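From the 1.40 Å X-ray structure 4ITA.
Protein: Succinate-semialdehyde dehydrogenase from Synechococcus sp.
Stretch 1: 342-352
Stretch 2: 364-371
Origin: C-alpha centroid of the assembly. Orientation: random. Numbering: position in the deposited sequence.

Stretch 1 342-352: FYPPTILTEIP
Stretch 2 364-371: APVAMVFT

Strands 346-349 and 366-371 run parallel, with 22° between their directions and a closest axial approach of 4.6 Å. Thr346 pairs with Val366, Ile347 with Ala367 and Leu348 with Met368; their CA-CA distances are 4.5, 4.8 and 5.0 Å. Phi/psi values are extended, for example -128/126 at Ile347 and -95/132 at Ala367. Pro365 (-83/63) and Glu350 (53/42) depart from this pattern.

Four backbone hydrogen bonds join the strands. Thr346 N donates to Pro365 O (2.9 Å), and Ala367 N to Thr346 O (2.8 Å). Leu348 N donates to Ala367 O (2.9 Å, nearly linear at 177°), and Val369 N to Leu348 O (2.9 Å). Thr346 and Leu348 thus each bond to the residues flanking their partner, as parallel strands require. CA-H...O contacts supplement them: Pro345 CA to Pro365 O is 3.3 Å, and Val366 CA to Thr346 O is 3.4 Å.

Beyond Leu348 the direct ladder gives way to water. Val369 O accepts from two waters, at 2.8 Å from water 1 and 2.9 Å from water 2. Water 1 accepts from Glu350 N and water 2 from Ile351 N, so both bridge the widening gap.

Apolar side chains fill both faces. On the face of Thr346, Leu348, Val366 and Met368, Leu348 (m, t) places CD1 4.1 Å from Val366 CG1. Val366 is t; its CG2 lies 3.8 Å from Tyr343 CE2, with Tyr343 also t. On the face of Ile347 and Ala367, Ile347 (m, t) sets CG2 3.7 Å from Val369 CG2. Ile351 (m, t) points toward the second stretch; its CD1 lies 3.6 Å from Met368 CG and 4.3 Å from Phe370 CZ. Met368 is m, t, m, and its end leads away.

Within stretch 1, Thr346 (m) donates from OG1 to Pro344 O (2.8 Å). Within stretch 2, Val366 N donates to Ala364 O (2.8 Å).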

# COMPACT_ATOMS: atom_id res chain seq x y z
N PHE A 342 7.51 13.85 -35.14
CA PHE A 342 6.39 13.12 -35.73
C PHE A 342 6.74 11.67 -36.07
O PHE A 342 7.75 11.39 -36.72
CB PHE A 342 5.87 13.84 -36.98
CG PHE A 342 5.05 15.07 -36.67
CD1 PHE A 342 5.65 16.32 -36.61
CD2 PHE A 342 3.69 14.96 -36.46
CE1 PHE A 342 4.89 17.45 -36.33
CE2 PHE A 342 2.93 16.08 -36.17
CZ PHE A 342 3.53 17.33 -36.11
N TYR A 343 5.88 10.77 -35.61
CA TYR A 343 5.93 9.35 -35.96
C TYR A 343 4.53 8.92 -36.38
O TYR A 343 3.55 9.23 -35.70
CB TYR A 343 6.42 8.52 -34.77
CG TYR A 343 6.94 7.16 -35.18
CD1 TYR A 343 8.28 6.98 -35.49
CD2 TYR A 343 6.09 6.07 -35.28
CE1 TYR A 343 8.76 5.75 -35.88
CE2 TYR A 343 6.57 4.83 -35.67
CZ TYR A 343 7.90 4.68 -35.97
OH TYR A 343 8.37 3.44 -36.36
N PRO A 344 4.40 8.24 -37.53
CA PRO A 344 3.08 7.95 -38.09
C PRO A 344 2.41 6.74 -37.44
O PRO A 344 3.10 5.87 -36.90
CB PRO A 344 3.40 7.62 -39.55
CG PRO A 344 4.73 6.97 -39.47
CD PRO A 344 5.48 7.72 -38.39
N PRO A 345 1.07 6.68 -37.49
CA PRO A 345 0.37 5.45 -37.13
C PRO A 345 1.00 4.26 -37.85
O PRO A 345 1.25 4.31 -39.05
CB PRO A 345 -1.05 5.71 -37.65
CG PRO A 345 -1.20 7.20 -37.52
CD PRO A 345 0.15 7.76 -37.88
N THR A 346 1.26 3.20 -37.09
CA THR A 346 2.03 2.07 -37.58
C THR A 346 1.39 0.77 -37.14
O THR A 346 0.85 0.68 -36.03
CB THR A 346 3.48 2.14 -37.04
OG1 THR A 346 4.12 3.32 -37.53
CG2 THR A 346 4.31 0.92 -37.44
N ILE A 347 1.42 -0.23 -38.01
CA ILE A 347 0.93 -1.56 -37.66
C ILE A 347 2.00 -2.59 -37.98
O ILE A 347 2.52 -2.62 -39.11
CB ILE A 347 -0.37 -1.91 -38.42
CG1 ILE A 347 -1.48 -0.91 -38.09
CG2 ILE A 347 -0.79 -3.35 -38.12
CD1 ILE A 347 -2.71 -1.03 -38.98
N LEU A 348 2.35 -3.39 -36.98
CA LEU A 348 3.32 -4.48 -37.12
C LEU A 348 2.62 -5.82 -37.00
O LEU A 348 1.78 -6.02 -36.11
CB LEU A 348 4.41 -4.39 -36.05
CG LEU A 348 5.22 -3.09 -35.95
CD1 LEU A 348 6.19 -3.15 -34.77
CD2 LEU A 348 5.95 -2.78 -37.24
N THR A 349 2.97 -6.73 -37.90
CA THR A 349 2.41 -8.08 -37.91
C THR A 349 3.54 -9.10 -37.99
O THR A 349 4.70 -8.74 -38.23
CB THR A 349 1.50 -8.28 -39.13
OG1 THR A 349 2.29 -8.21 -40.33
CG2 THR A 349 0.40 -7.21 -39.18
N GLU A 350 3.19 -10.36 -37.78
CA GLU A 350 4.13 -11.47 -37.93
C GLU A 350 5.40 -11.26 -37.12
O GLU A 350 6.51 -11.52 -37.59
CB GLU A 350 4.49 -11.68 -39.41
CG GLU A 350 3.30 -11.91 -40.32
CD GLU A 350 3.70 -12.01 -41.78
OE1 GLU A 350 4.87 -12.36 -42.05
OE2 GLU A 350 2.85 -11.72 -42.65
N ILE A 351 5.24 -10.78 -35.90
CA ILE A 351 6.39 -10.53 -35.04
C ILE A 351 6.94 -11.87 -34.56
O ILE A 351 6.21 -12.68 -34.01
CB ILE A 351 6.01 -9.64 -33.85
CG1 ILE A 351 5.42 -8.32 -34.35
CG2 ILE A 351 7.22 -9.39 -32.95
CD1 ILE A 351 4.61 -7.57 -33.32
N PRO A 352 8.25 -12.11 -34.79
CA PRO A 352 8.87 -13.38 -34.41
C PRO A 352 8.78 -13.67 -32.92
O PRO A 352 8.92 -12.76 -32.11
CB PRO A 352 10.33 -13.19 -34.81
CG PRO A 352 10.30 -12.15 -35.88
CD PRO A 352 9.19 -11.22 -35.50
N ALA A 364 3.52 5.18 -28.36
CA ALA A 364 3.48 5.82 -29.66
C ALA A 364 2.37 5.10 -30.42
O ALA A 364 1.93 4.03 -29.98
CB ALA A 364 4.82 5.64 -30.37
N PRO A 365 1.91 5.64 -31.56
CA PRO A 365 0.74 5.01 -32.20
C PRO A 365 1.10 3.80 -33.06
O PRO A 365 0.88 3.81 -34.27
CB PRO A 365 0.18 6.14 -33.06
CG PRO A 365 1.39 6.94 -33.45
CD PRO A 365 2.30 6.89 -32.24
N VAL A 366 1.64 2.77 -32.41
CA VAL A 366 2.18 1.60 -33.09
C VAL A 366 1.48 0.36 -32.55
O VAL A 366 1.66 -0.00 -31.38
CB VAL A 366 3.71 1.48 -32.87
CG1 VAL A 366 4.28 0.25 -33.58
CG2 VAL A 366 4.41 2.75 -33.34
N ALA A 367 0.68 -0.28 -33.39
CA ALA A 367 -0.08 -1.46 -32.97
C ALA A 367 0.67 -2.73 -33.32
O ALA A 367 1.14 -2.87 -34.45
CB ALA A 367 -1.43 -1.47 -33.65
N MET A 368 0.79 -3.65 -32.37
CA MET A 368 1.24 -5.02 -32.65
C MET A 368 -0.00 -5.88 -32.86
O MET A 368 -0.96 -5.79 -32.09
CB MET A 368 2.09 -5.58 -31.51
CG MET A 368 3.44 -4.89 -31.28
SD MET A 368 4.54 -5.66 -30.03
CE MET A 368 4.02 -4.79 -28.53
N VAL A 369 -0.01 -6.72 -33.90
CA VAL A 369 -1.18 -7.54 -34.20
C VAL A 369 -0.82 -9.02 -34.17
O VAL A 369 0.24 -9.42 -34.66
CB VAL A 369 -1.79 -7.16 -35.57
CG1 VAL A 369 -3.05 -7.99 -35.85
CG2 VAL A 369 -2.12 -5.68 -35.61
N PHE A 370 -1.71 -9.81 -33.58
CA PHE A 370 -1.53 -11.25 -33.43
C PHE A 370 -2.81 -11.97 -33.83
O PHE A 370 -3.90 -11.41 -33.71
CB PHE A 370 -1.24 -11.58 -31.97
CG PHE A 370 -0.10 -10.80 -31.40
CD1 PHE A 370 1.19 -11.30 -31.44
CD2 PHE A 370 -0.32 -9.55 -30.82
CE1 PHE A 370 2.24 -10.57 -30.92
CE2 PHE A 370 0.73 -8.81 -30.31
CZ PHE A 370 2.01 -9.32 -30.36
N THR A 371 -2.67 -13.21 -34.28
CA THR A 371 -3.84 -14.05 -34.55
C THR A 371 -3.84 -15.25 -33.61
O THR A 371 -2.79 -15.84 -33.34
CB THR A 371 -3.86 -14.52 -36.02
OG1 THR A 371 -3.90 -13.37 -36.89
CG2 THR A 371 -5.08 -15.37 -36.30
O HOH W 1 0.48 -11.04 -36.99
O HOH W 2 2.64 -11.00 -34.57